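PDB 4OZU: coronin from Toxoplasma gondii, which probably binds actin filaments, as coronins generally do, and is represented here by its WD40-repeat beta-propeller domain. Local coordinates for residues Q83-I94 / V133-S143; K179-T190 / C219-L227. All blocks are in the same frame, centred on the assembly; numbering follows the deposited sequence. Where two conformers were deposited one is given.

Contact 1 of 2, residues Q83-I94 / V133-S143; sequences QDTNFSPFYRDI and VLSAEWNPAVS
Trp138 of strand 133-138 lays its indole against the chain of 83-94 where that chain leaves its strand. The ring nitrogen NE1 of Trp138 donates to Asn86 O at 3.0 Å; the acceptor lies in the indole plane, but the donor stands well above the carbonyl plane, 57° out of it. One indole face is covered by the backbone of Ser88, whose CA sits 3.8 Å from the centroid of the five-membered ring, a CH-pi contact. Pro89 crosses Trp138 at about a right angle, with Pro89 CD 3.4 Å from Trp138 CB, while Ile94 applies its CG2 branch to CZ2 and CH2 of the six-membered ring.

Further up the strands, polar side chains do the bridging. Asp84 turns its CG anti to the backbone N (chi1 -165°), which carries OD2 across to accept from Ala136 N at 3.0 Å on its anti side. Asn86 ND2 donates to Ala136 O at 3.0 Å, tilted from that carbonyl plane, and weakly to Glu137 OE2. Asp84 OD2 and Glu137 OE2 are like charges 4.3 Å apart; a water donating to both, together with the salt bridge from Lys179 NZ to Glu137 OE2, would ease their repulsion.

At the far end Phe90 brings its ring edge to Pro140 O, with Phe90 CZ 3.3 Å from that oxygen, and one face of the ring is covered by CB of the preceding Pro89. Ser88 and Asn139 shape the two turns, as an ST turn and an Asx turn.

The strands run nearly parallel, at 9°, yet each is an outermost strand of its own four-stranded antiparallel sheet, paired with 94-99 and 145-150 respectively. The indole also reaches Ala96 and Ile106 of the first sheet, and Pro140 leads on to Trp180 of strand 175-180.

Contact 2 of 2, residues K179-T190 / C219-L227; sequences KWSWKGDLLACT and CKCTWIDGL
The indole of Trp223 fills the tight part of this contact, inserted between strand 220-223 and the hairpin formed by 179-190. Ser181 CB lies over one face, 3.6 Å from the centroid of the six-membered ring and 11° off its normal. Ala188 CB comes within 3.7 Å of Trp223 CE2, and Leu186 CB packs obliquely at CZ2 and CH2. Trp223 NE1 donates to Lys179 O at 3.0 Å from above the carbonyl plane, with an N-H...O angle of 132°. That carbonyl also accepts from Ala188 N, so a hairpin bond and the indole share one oxygen. Further along the buried strands, Cys221 SG rests against Ala188, and Thr190 OG1 donates to Cys219 O at 2.9 Å while also bonding to Ser177.

Beside the ring, Asp225 grips the turn. With CG between its backbone N and carbonyl carbon (chi1 52°), its carboxylate reaches Ser181 and Trp182: Asp225 OD2 receives Ser181 OG at 2.5 Å, and Asp225 OD1 receives Trp182 N at 3.2 Å, both on syn sides. Ser181 OG in turn accepts from Lys183 N, closing an ST turn.

The looser side, by the partly exposed Lys179 and Trp182, is water-mediated. One water joins Trp180 O to Trp223 N, and a second links Trp182 NE1 with Trp223 O. Lys179 CG lies 3.3 Å from Cys221 O, before the amine leaves towards Glu137.

Such packing of an innermost strand and its following loop against the first two strands of the preceding four-stranded sheet is characteristic of adjacent blades in a WD40 beta-propeller.

Overall arrangement
Both contacts are buried and join successive four-stranded sheets of the propeller; each uses a tryptophan that donates from its indole nitrogen to a carbonyl of the preceding sheet. Contact 1 pairs two first strands nearly parallel, whereas in contact 2 the first strand 220-223 meets both strands of the 179-190 hairpin. A carboxylate acts on a strand in contact 1 (Asp84) but on a turn in contact 2 (Asp225). Each has two bridging waters: one in contact 1 joins two carboxylates, while both in contact 2 serve the backbone of Trp223. Their centres lie about 14 Å apart, and strands 133-138 and 175-180 meet at the Glu137 junction, where Glu137 O probably accepts from Trp180 NE1.

Contact 1 of 2, residues Q83-I94 / V133-S143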
loop_
_atom_site.group_PDB
_atom_site.type_symbol
_atom_site.label_atom_id
_atom_site.label_comp_id
_atom_site.label_asym_id
_atom_site.label_seq_id
_atom_site.Cartn_x
_atom_site.Cartn_y
_atom_site.Cartn_z
ATOM N N GLN A 83 6.690 8.181 9.113
ATOM C CA GLN A 83 6.842 8.279 7.660
ATOM C C GLN A 83 6.034 7.243 6.891
ATOM O O GLN A 83 5.666 7.472 5.739
ATOM C CB GLN A 83 8.311 8.147 7.277
ATOM C CG GLN A 83 9.158 9.306 7.774
ATOM C CD GLN A 83 8.731 10.638 7.184
ATOM O OE1 GLN A 83 8.403 11.576 7.912
ATOM N NE2 GLN A 83 8.734 10.725 5.859
ATOM N N ASP A 84 5.783 6.097 7.512
ATOM C CA ASP A 84 5.011 5.045 6.871
ATOM C C ASP A 84 4.426 4.119 7.925
ATOM O O ASP A 84 4.987 3.944 9.005
ATOM C CB ASP A 84 5.874 4.241 5.884
ATOM C CG ASP A 84 5.042 3.374 4.936
ATOM O OD1 ASP A 84 3.851 3.693 4.721
ATOM O OD2 ASP A 84 5.583 2.375 4.392
ATOM N N THR A 85 3.290 3.526 7.593
ATOM C CA THR A 85 2.596 2.614 8.488
ATOM C C THR A 85 2.010 1.502 7.632
ATOM O O THR A 85 1.487 1.773 6.561
ATOM C CB THR A 85 1.448 3.302 9.271
ATOM O OG1 THR A 85 1.949 4.432 9.999
ATOM C CG2 THR A 85 0.811 2.327 10.239
ATOM N N ASN A 86 2.092 0.262 8.101
ATOM C CA ASN A 86 1.447 -0.853 7.409
ATOM C C ASN A 86 1.061 -1.961 8.375
ATOM O O ASN A 86 1.874 -2.413 9.178
ATOM C CB ASN A 86 2.350 -1.416 6.306
ATOM C CG ASN A 86 2.109 -0.756 4.956
ATOM O OD1 ASN A 86 0.980 -0.723 4.455
ATOM N ND2 ASN A 86 3.166 -0.214 4.368
ATOM N N PHE A 87 -0.195 -2.385 8.298
ATOM C CA PHE A 87 -0.644 -3.558 9.032
ATOM C C PHE A 87 -0.068 -4.837 8.436
ATOM O O PHE A 87 0.197 -4.911 7.231
ATOM C CB PHE A 87 -2.165 -3.639 9.028
ATOM C CG PHE A 87 -2.824 -2.621 9.910
ATOM C CD1 PHE A 87 -3.021 -2.881 11.251
ATOM C CD2 PHE A 87 -3.230 -1.399 9.400
ATOM C CE1 PHE A 87 -3.621 -1.947 12.070
ATOM C CE2 PHE A 87 -3.835 -0.458 10.220
ATOM C CZ PHE A 87 -4.028 -0.738 11.555
ATOM N N SER A 88 0.122 -5.841 9.283
ATOM C CA SER A 88 0.504 -7.163 8.811
ATOM C C SER A 88 -0.556 -7.716 7.868
ATOM O O SER A 88 -1.745 -7.479 8.063
ATOM C CB SER A 88 0.681 -8.128 9.975
ATOM O OG SER A 88 0.741 -9.464 9.509
ATOM N N PRO A 89 -0.133 -8.467 6.846
ATOM C CA PRO A 89 -1.131 -9.101 5.979
ATOM C C PRO A 89 -1.893 -10.236 6.650
ATOM O O PRO A 89 -2.909 -10.689 6.108
ATOM C CB PRO A 89 -0.289 -9.659 4.816
ATOM C CG PRO A 89 1.042 -9.028 4.929
ATOM C CD PRO A 89 1.238 -8.701 6.371
ATOM N N PHE A 90 -1.399 -10.709 7.791
ATOM C CA PHE A 90 -1.910 -11.939 8.388
ATOM C C PHE A 90 -2.494 -11.778 9.785
ATOM O O PHE A 90 -3.494 -12.399 10.116
ATOM C CB PHE A 90 -0.791 -12.967 8.432
ATOM C CG PHE A 90 -0.025 -13.059 7.149
ATOM C CD1 PHE A 90 -0.647 -13.493 5.989
ATOM C CD2 PHE A 90 1.310 -12.703 7.099
ATOM C CE1 PHE A 90 0.053 -13.567 4.810
ATOM C CE2 PHE A 90 2.015 -12.787 5.915
ATOM C CZ PHE A 90 1.386 -13.214 4.776
ATOM N N TYR A 91 -1.854 -10.943 10.594
ATOM C CA TYR A 91 -2.161 -10.848 12.014
ATOM C C TYR A 91 -2.819 -9.515 12.316
ATOM O O TYR A 91 -2.212 -8.453 12.160
ATOM C CB TYR A 91 -0.881 -11.046 12.820
ATOM C CG TYR A 91 -0.126 -12.265 12.338
ATOM C CD1 TYR A 91 -0.753 -13.500 12.261
ATOM C CD2 TYR A 91 1.188 -12.175 11.909
ATOM C CE1 TYR A 91 -0.080 -14.613 11.801
ATOM C CE2 TYR A 91 1.869 -13.286 11.445
ATOM C CZ TYR A 91 1.232 -14.500 11.393
ATOM O OH TYR A 91 1.908 -15.607 10.929
ATOM N N ARG A 92 -4.080 -9.597 12.727
ATOM C CA ARG A 92 -4.944 -8.436 12.858
ATOM C C ARG A 92 -4.434 -7.387 13.837
ATOM O O ARG A 92 -4.765 -6.205 13.712
ATOM C CB ARG A 92 -6.333 -8.881 13.298
ATOM C CG ARG A 92 -7.329 -7.754 13.298
ATOM C CD ARG A 92 -8.594 -8.133 12.581
ATOM N NE ARG A 92 -9.552 -8.763 13.486
ATOM C CZ ARG A 92 -10.036 -9.995 13.347
ATOM N NH1 ARG A 92 -9.671 -10.770 12.331
ATOM N NH2 ARG A 92 -10.905 -10.457 14.234
ATOM N N ASP A 93 -3.642 -7.826 14.809
ATOM C CA ASP A 93 -3.194 -6.955 15.893
ATOM C C ASP A 93 -1.779 -6.426 15.681
ATOM O O ASP A 93 -1.258 -5.699 16.528
ATOM C CB ASP A 93 -3.271 -7.700 17.232
ATOM C CG ASP A 93 -2.547 -9.038 17.211
ATOM O OD1 ASP A 93 -2.239 -9.554 16.111
ATOM O OD2 ASP A 93 -2.303 -9.589 18.307
ATOM N N ILE A 94 -1.167 -6.780 14.555
ATOM C CA ILE A 94 0.230 -6.444 14.296
ATOM C C ILE A 94 0.376 -5.397 13.200
ATOM O O ILE A 94 -0.220 -5.499 12.130
ATOM C CB ILE A 94 1.035 -7.700 13.897
ATOM C CG1 ILE A 94 1.026 -8.725 15.037
ATOM C CG2 ILE A 94 2.470 -7.341 13.513
ATOM C CD1 ILE A 94 1.685 -8.251 16.324
ATOM N N VAL A 133 13.731 6.502 7.970
ATOM C CA VAL A 133 13.179 5.374 7.241
ATOM C C VAL A 133 11.850 5.796 6.639
ATOM O O VAL A 133 11.007 6.385 7.323
ATOM C CB VAL A 133 13.014 4.152 8.145
ATOM C CG1 VAL A 133 12.337 3.019 7.394
ATOM C CG2 VAL A 133 14.384 3.702 8.649
ATOM N N LEU A 134 11.676 5.495 5.356
ATOM C CA LEU A 134 10.580 6.054 4.576
ATOM C C LEU A 134 9.515 5.033 4.207
ATOM O O LEU A 134 8.440 5.403 3.738
ATOM C CB LEU A 134 11.122 6.682 3.295
ATOM C CG LEU A 134 12.171 7.781 3.461
ATOM C CD1 LEU A 134 12.651 8.242 2.097
ATOM C CD2 LEU A 134 11.617 8.954 4.262
ATOM N N SER A 135 9.816 3.756 4.391
ATOM C CA SER A 135 8.843 2.719 4.106
ATOM C C SER A 135 9.045 1.516 5.004
ATOM O O SER A 135 10.142 1.260 5.483
ATOM C CB SER A 135 8.922 2.300 2.637
ATOM O OG SER A 135 10.188 1.751 2.330
ATOM N N ALA A 136 7.958 0.791 5.237
ATOM C CA ALA A 136 7.994 -0.458 5.972
ATOM C C ALA A 136 6.904 -1.338 5.377
ATOM O O ALA A 136 5.720 -1.108 5.615
ATOM C CB ALA A 136 7.773 -0.236 7.450
ATOM N N GLU A 137 7.319 -2.328 4.594
ATOM C CA GLU A 137 6.390 -3.165 3.840
ATOM C C GLU A 137 6.543 -4.646 4.175
ATOM O O GLU A 137 7.639 -5.216 4.100
ATOM C CB GLU A 137 6.597 -2.958 2.339
ATOM C CG GLU A 137 6.172 -1.585 1.830
ATOM C CD GLU A 137 4.683 -1.474 1.545
ATOM O OE1 GLU A 137 3.994 -2.514 1.482
ATOM O OE2 GLU A 137 4.201 -0.334 1.375
ATOM N N TRP A 138 5.420 -5.261 4.519
ATOM C CA TRP A 138 5.384 -6.673 4.852
ATOM C C TRP A 138 5.341 -7.541 3.609
ATOM O O TRP A 138 4.607 -7.249 2.662
ATOM C CB TRP A 138 4.151 -6.995 5.692
ATOM C CG TRP A 138 4.061 -6.316 7.009
ATOM C CD1 TRP A 138 3.365 -5.178 7.304
ATOM C CD2 TRP A 138 4.638 -6.764 8.236
ATOM N NE1 TRP A 138 3.489 -4.881 8.643
ATOM C CE2 TRP A 138 4.266 -5.839 9.235
ATOM C CE3 TRP A 138 5.438 -7.855 8.589
ATOM C CZ2 TRP A 138 4.664 -5.976 10.559
ATOM C CZ3 TRP A 138 5.843 -7.981 9.906
ATOM C CH2 TRP A 138 5.454 -7.047 10.875
ATOM N N ASN A 139 6.095 -8.631 3.643
ATOM C CA ASN A 139 6.003 -9.652 2.618
ATOM C C ASN A 139 4.583 -10.217 2.587
ATOM O O ASN A 139 4.046 -10.580 3.629
ATOM C CB ASN A 139 7.022 -10.756 2.887
ATOM C CG ASN A 139 7.156 -11.714 1.727
ATOM O OD1 ASN A 139 6.196 -12.393 1.349
ATOM N ND2 ASN A 139 8.348 -11.770 1.149
ATOM N N PRO A 140 3.968 -10.286 1.397
ATOM C CA PRO A 140 2.570 -10.731 1.310
ATOM C C PRO A 140 2.391 -12.240 1.421
ATOM O O PRO A 140 1.255 -12.686 1.531
ATOM C CB PRO A 140 2.142 -10.248 -0.078
ATOM C CG PRO A 140 3.396 -10.269 -0.872
ATOM C CD PRO A 140 4.485 -9.857 0.082
ATOM N N ALA A 141 3.480 -13.006 1.402
ATOM C CA ALA A 141 3.382 -14.465 1.436
ATOM C C ALA A 141 4.046 -15.081 2.659
ATOM O O ALA A 141 3.709 -16.199 3.048
ATOM C CB ALA A 141 3.985 -15.050 0.182
ATOM N N VAL A 142 4.984 -14.356 3.254
ATOM C CA VAL A 142 5.834 -14.913 4.296
ATOM C C VAL A 142 5.675 -14.163 5.595
ATOM O O VAL A 142 5.847 -12.948 5.656
ATOM C CB VAL A 142 7.317 -14.877 3.891
ATOM C CG1 VAL A 142 8.180 -15.638 4.910
ATOM C CG2 VAL A 142 7.497 -15.443 2.498
ATOM N N SER A 143 5.341 -14.907 6.638
ATOM C CA SER A 143 5.264 -14.370 7.980
ATOM C C SER A 143 6.621 -13.839 8.425
ATOM O O SER A 143 7.654 -14.456 8.160
ATOM C CB SER A 143 4.775 -15.451 8.949
ATOM O OG SER A 143 5.253 -16.736 8.561
HETATM O O HOH W 1 7.676 8.013 3.764
HETATM O O HOH W 2 5.606 1.866 1.830
#

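Contact 2 of 2, residues K179-T190 / C219-L227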
loop_
_atom_site.group_PDB
_atom_site.type_symbol
_atom_site.label_atom_id
_atom_site.label_comp_id
_atom_site.label_asym_id
_atom_site.label_seq_id
_atom_site.Cartn_x
_atom_site.Cartn_y
_atom_site.Cartn_z
ATOM N N LYS A 179 8.105 -1.861 -2.848
ATOM C CA LYS A 179 6.938 -2.733 -2.836
ATOM C C LYS A 179 7.333 -4.174 -3.145
ATOM O O LYS A 179 8.248 -4.417 -3.922
ATOM C CB LYS A 179 5.894 -2.261 -3.857
ATOM C CG LYS A 179 5.276 -0.906 -3.570
ATOM C CD LYS A 179 4.230 -0.991 -2.472
ATOM C CE LYS A 179 3.719 0.389 -2.096
ATOM N NZ LYS A 179 2.740 0.331 -0.979
ATOM N N TRP A 180 6.626 -5.116 -2.529
ATOM C CA TRP A 180 6.840 -6.544 -2.754
ATOM C C TRP A 180 6.008 -7.114 -3.907
ATOM O O TRP A 180 4.828 -6.783 -4.068
ATOM C CB TRP A 180 6.461 -7.349 -1.517
ATOM C CG TRP A 180 7.336 -7.248 -0.338
ATOM C CD1 TRP A 180 7.145 -6.474 0.772
ATOM C CD2 TRP A 180 8.520 -8.003 -0.105
ATOM N NE1 TRP A 180 8.159 -6.690 1.676
ATOM C CE2 TRP A 180 9.016 -7.629 1.158
ATOM C CE3 TRP A 180 9.219 -8.957 -0.849
ATOM C CZ2 TRP A 180 10.176 -8.180 1.690
ATOM C CZ3 TRP A 180 10.366 -9.496 -0.322
ATOM C CH2 TRP A 180 10.835 -9.111 0.938
ATOM N N SER A 181 6.617 -8.016 -4.668
ATOM C CA SER A 181 5.878 -8.878 -5.586
ATOM C C SER A 181 4.851 -9.716 -4.836
ATOM O O SER A 181 5.092 -10.130 -3.710
ATOM C CB SER A 181 6.846 -9.800 -6.329
ATOM O OG SER A 181 6.148 -10.813 -7.033
ATOM N N TRP A 182 3.714 -9.997 -5.469
ATOM C CA TRP A 182 2.732 -10.887 -4.866
ATOM C C TRP A 182 3.231 -12.327 -4.768
ATOM O O TRP A 182 2.652 -13.147 -4.056
ATOM C CB TRP A 182 1.425 -10.822 -5.648
ATOM C CG TRP A 182 0.704 -9.569 -5.331
ATOM C CD1 TRP A 182 0.738 -8.402 -6.036
ATOM C CD2 TRP A 182 -0.125 -9.326 -4.188
ATOM N NE1 TRP A 182 -0.031 -7.451 -5.407
ATOM C CE2 TRP A 182 -0.568 -7.993 -4.270
ATOM C CE3 TRP A 182 -0.534 -10.108 -3.101
ATOM C CZ2 TRP A 182 -1.413 -7.428 -3.318
ATOM C CZ3 TRP A 182 -1.371 -9.540 -2.152
ATOM C CH2 TRP A 182 -1.796 -8.216 -2.267
ATOM N N LYS A 183 4.315 -12.624 -5.473
ATOM C CA LYS A 183 4.989 -13.911 -5.351
ATOM C C LYS A 183 5.813 -13.970 -4.064
ATOM O O LYS A 183 6.153 -15.046 -3.584
ATOM C CB LYS A 183 5.888 -14.131 -6.567
ATOM C CG LYS A 183 6.587 -15.472 -6.618
ATOM C CD LYS A 183 7.209 -15.696 -7.991
ATOM C CE LYS A 183 8.050 -16.965 -8.036
ATOM N NZ LYS A 183 8.631 -17.191 -9.388
ATOM N N GLY A 184 6.145 -12.799 -3.530
ATOM C CA GLY A 184 6.880 -12.699 -2.283
ATOM C C GLY A 184 8.386 -12.868 -2.407
ATOM O O GLY A 184 9.088 -12.928 -1.395
ATOM N N ASP A 185 8.900 -12.937 -3.633
ATOM C CA ASP A 185 10.319 -13.246 -3.817
ATOM C C ASP A 185 11.157 -12.007 -4.118
ATOM O O ASP A 185 12.324 -11.941 -3.734
ATOM C CB ASP A 185 10.501 -14.290 -4.925
ATOM C CG ASP A 185 9.959 -13.848 -6.267
ATOM O OD1 ASP A 185 9.103 -12.936 -6.320
ATOM O OD2 ASP A 185 10.388 -14.454 -7.278
ATOM N N LEU A 186 10.557 -11.028 -4.783
ATOM C CA LEU A 186 11.272 -9.845 -5.238
ATOM C C LEU A 186 10.654 -8.570 -4.690
ATOM O O LEU A 186 9.453 -8.510 -4.412
ATOM C CB LEU A 186 11.291 -9.790 -6.766
ATOM C CG LEU A 186 11.985 -10.959 -7.470
ATOM C CD1 LEU A 186 11.836 -10.852 -8.989
ATOM C CD2 LEU A 186 13.457 -11.036 -7.081
ATOM N N LEU A 187 11.506 -7.560 -4.531
ATOM C CA LEU A 187 11.090 -6.226 -4.149
ATOM C C LEU A 187 11.413 -5.296 -5.308
ATOM O O LEU A 187 12.410 -5.497 -6.008
ATOM C CB LEU A 187 11.804 -5.783 -2.878
ATOM C CG LEU A 187 11.347 -4.457 -2.273
ATOM C CD1 LEU A 187 10.439 -4.694 -1.082
ATOM C CD2 LEU A 187 12.558 -3.650 -1.886
ATOM N N ALA A 188 10.544 -4.323 -5.542
ATOM C CA ALA A 188 10.821 -3.261 -6.500
ATOM C C ALA A 188 10.872 -1.951 -5.750
ATOM O O ALA A 188 10.096 -1.729 -4.811
ATOM C CB ALA A 188 9.781 -3.217 -7.595
ATOM N N CYS A 189 11.798 -1.089 -6.146
ATOM C CA CYS A 189 11.899 0.226 -5.532
ATOM C C CYS A 189 12.285 1.275 -6.557
ATOM O O CYS A 189 12.893 0.966 -7.576
ATOM C CB CYS A 189 12.909 0.217 -4.384
ATOM S SG CYS A 189 14.580 -0.289 -4.848
ATOM N N THR A 190 11.888 2.514 -6.285
ATOM C CA THR A 190 12.302 3.651 -7.084
ATOM C C THR A 190 13.260 4.505 -6.275
ATOM O O THR A 190 13.146 4.595 -5.053
ATOM C CB THR A 190 11.108 4.503 -7.529
ATOM O OG1 THR A 190 10.316 4.838 -6.387
ATOM C CG2 THR A 190 10.246 3.732 -8.537
ATOM N N CYS A 219 9.282 9.269 -8.890
ATOM C CA CYS A 219 8.668 8.065 -9.442
ATOM C C CYS A 219 8.194 7.155 -8.314
ATOM O O CYS A 219 8.796 7.130 -7.239
ATOM C CB CYS A 219 9.657 7.310 -10.334
ATOM S SG CYS A 219 10.364 8.302 -11.655
ATOM N N LYS A 220 7.110 6.421 -8.555
ATOM C CA LYS A 220 6.566 5.504 -7.559
ATOM C C LYS A 220 6.255 4.200 -8.264
ATOM O O LYS A 220 5.926 4.211 -9.443
ATOM C CB LYS A 220 5.300 6.078 -6.912
ATOM C CG LYS A 220 5.476 7.424 -6.225
ATOM C CD LYS A 220 6.107 7.280 -4.849
ATOM C CE LYS A 220 6.338 8.637 -4.208
ATOM N NZ LYS A 220 6.886 8.551 -2.819
ATOM N N CYS A 221 6.349 3.079 -7.558
ATOM C CA CYS A 221 6.056 1.799 -8.180
ATOM C C CYS A 221 5.151 0.929 -7.328
ATOM O O CYS A 221 4.942 1.180 -6.146
ATOM C CB CYS A 221 7.344 1.031 -8.488
ATOM S SG CYS A 221 8.147 0.268 -7.037
ATOM N N THR A 222 4.586 -0.078 -7.978
ATOM C CA THR A 222 3.964 -1.194 -7.294
ATOM C C THR A 222 3.986 -2.384 -8.252
ATOM O O THR A 222 4.165 -2.211 -9.457
ATOM C CB THR A 222 2.534 -0.873 -6.850
ATOM O OG1 THR A 222 2.096 -1.854 -5.901
ATOM C CG2 THR A 222 1.593 -0.837 -8.035
ATOM N N TRP A 223 3.810 -3.587 -7.723
ATOM C CA TRP A 223 3.780 -4.774 -8.559
ATOM C C TRP A 223 2.387 -4.987 -9.123
ATOM O O TRP A 223 1.398 -4.646 -8.477
ATOM C CB TRP A 223 4.219 -5.998 -7.763
ATOM C CG TRP A 223 5.670 -6.006 -7.494
ATOM C CD1 TRP A 223 6.318 -5.328 -6.513
ATOM C CD2 TRP A 223 6.671 -6.731 -8.219
ATOM N NE1 TRP A 223 7.670 -5.584 -6.572
ATOM C CE2 TRP A 223 7.912 -6.441 -7.615
ATOM C CE3 TRP A 223 6.642 -7.598 -9.314
ATOM C CZ2 TRP A 223 9.108 -6.986 -8.067
ATOM C CZ3 TRP A 223 7.838 -8.137 -9.764
ATOM C CH2 TRP A 223 9.051 -7.827 -9.140
ATOM N N ILE A 224 2.324 -5.536 -10.333
ATOM C CA ILE A 224 1.059 -5.870 -10.956
ATOM C C ILE A 224 1.121 -7.309 -11.471
ATOM O O ILE A 224 0.803 -7.590 -12.623
ATOM C CB ILE A 224 0.700 -4.869 -12.088
ATOM C CG1 ILE A 224 1.864 -4.726 -13.078
ATOM C CG2 ILE A 224 0.332 -3.518 -11.482
ATOM C CD1 ILE A 224 1.573 -3.821 -14.262
ATOM N N ASP A 225 1.560 -8.213 -10.591
ATOM C CA ASP A 225 1.430 -9.648 -10.816
ATOM C C ASP A 225 0.197 -10.130 -10.030
ATOM O O ASP A 225 -0.861 -9.508 -10.122
ATOM C CB ASP A 225 2.732 -10.400 -10.448
ATOM C CG ASP A 225 3.263 -10.093 -9.036
ATOM O OD1 ASP A 225 2.882 -9.092 -8.397
ATOM O OD2 ASP A 225 4.122 -10.872 -8.570
ATOM N N GLY A 226 0.298 -11.217 -9.277
ATOM C CA GLY A 226 -0.875 -11.742 -8.605
ATOM C C GLY A 226 -1.894 -12.330 -9.572
ATOM O O GLY A 226 -1.575 -12.656 -10.723
ATOM N N LEU A 227 -3.128 -12.475 -9.098
ATOM C CA LEU A 227 -4.157 -13.210 -9.829
ATOM C C LEU A 227 -4.544 -12.569 -11.152
ATOM O O LEU A 227 -4.709 -13.260 -12.166
ATOM C CB LEU A 227 -5.415 -13.341 -8.968
ATOM C CG LEU A 227 -6.485 -14.268 -9.535
ATOM C CD1 LEU A 227 -5.992 -15.705 -9.495
ATOM C CD2 LEU A 227 -7.808 -14.122 -8.771
HETATM O O HOH W 3 3.257 -4.588 -4.704
HETATM O O HOH W 4 0.701 -4.672 -5.866
#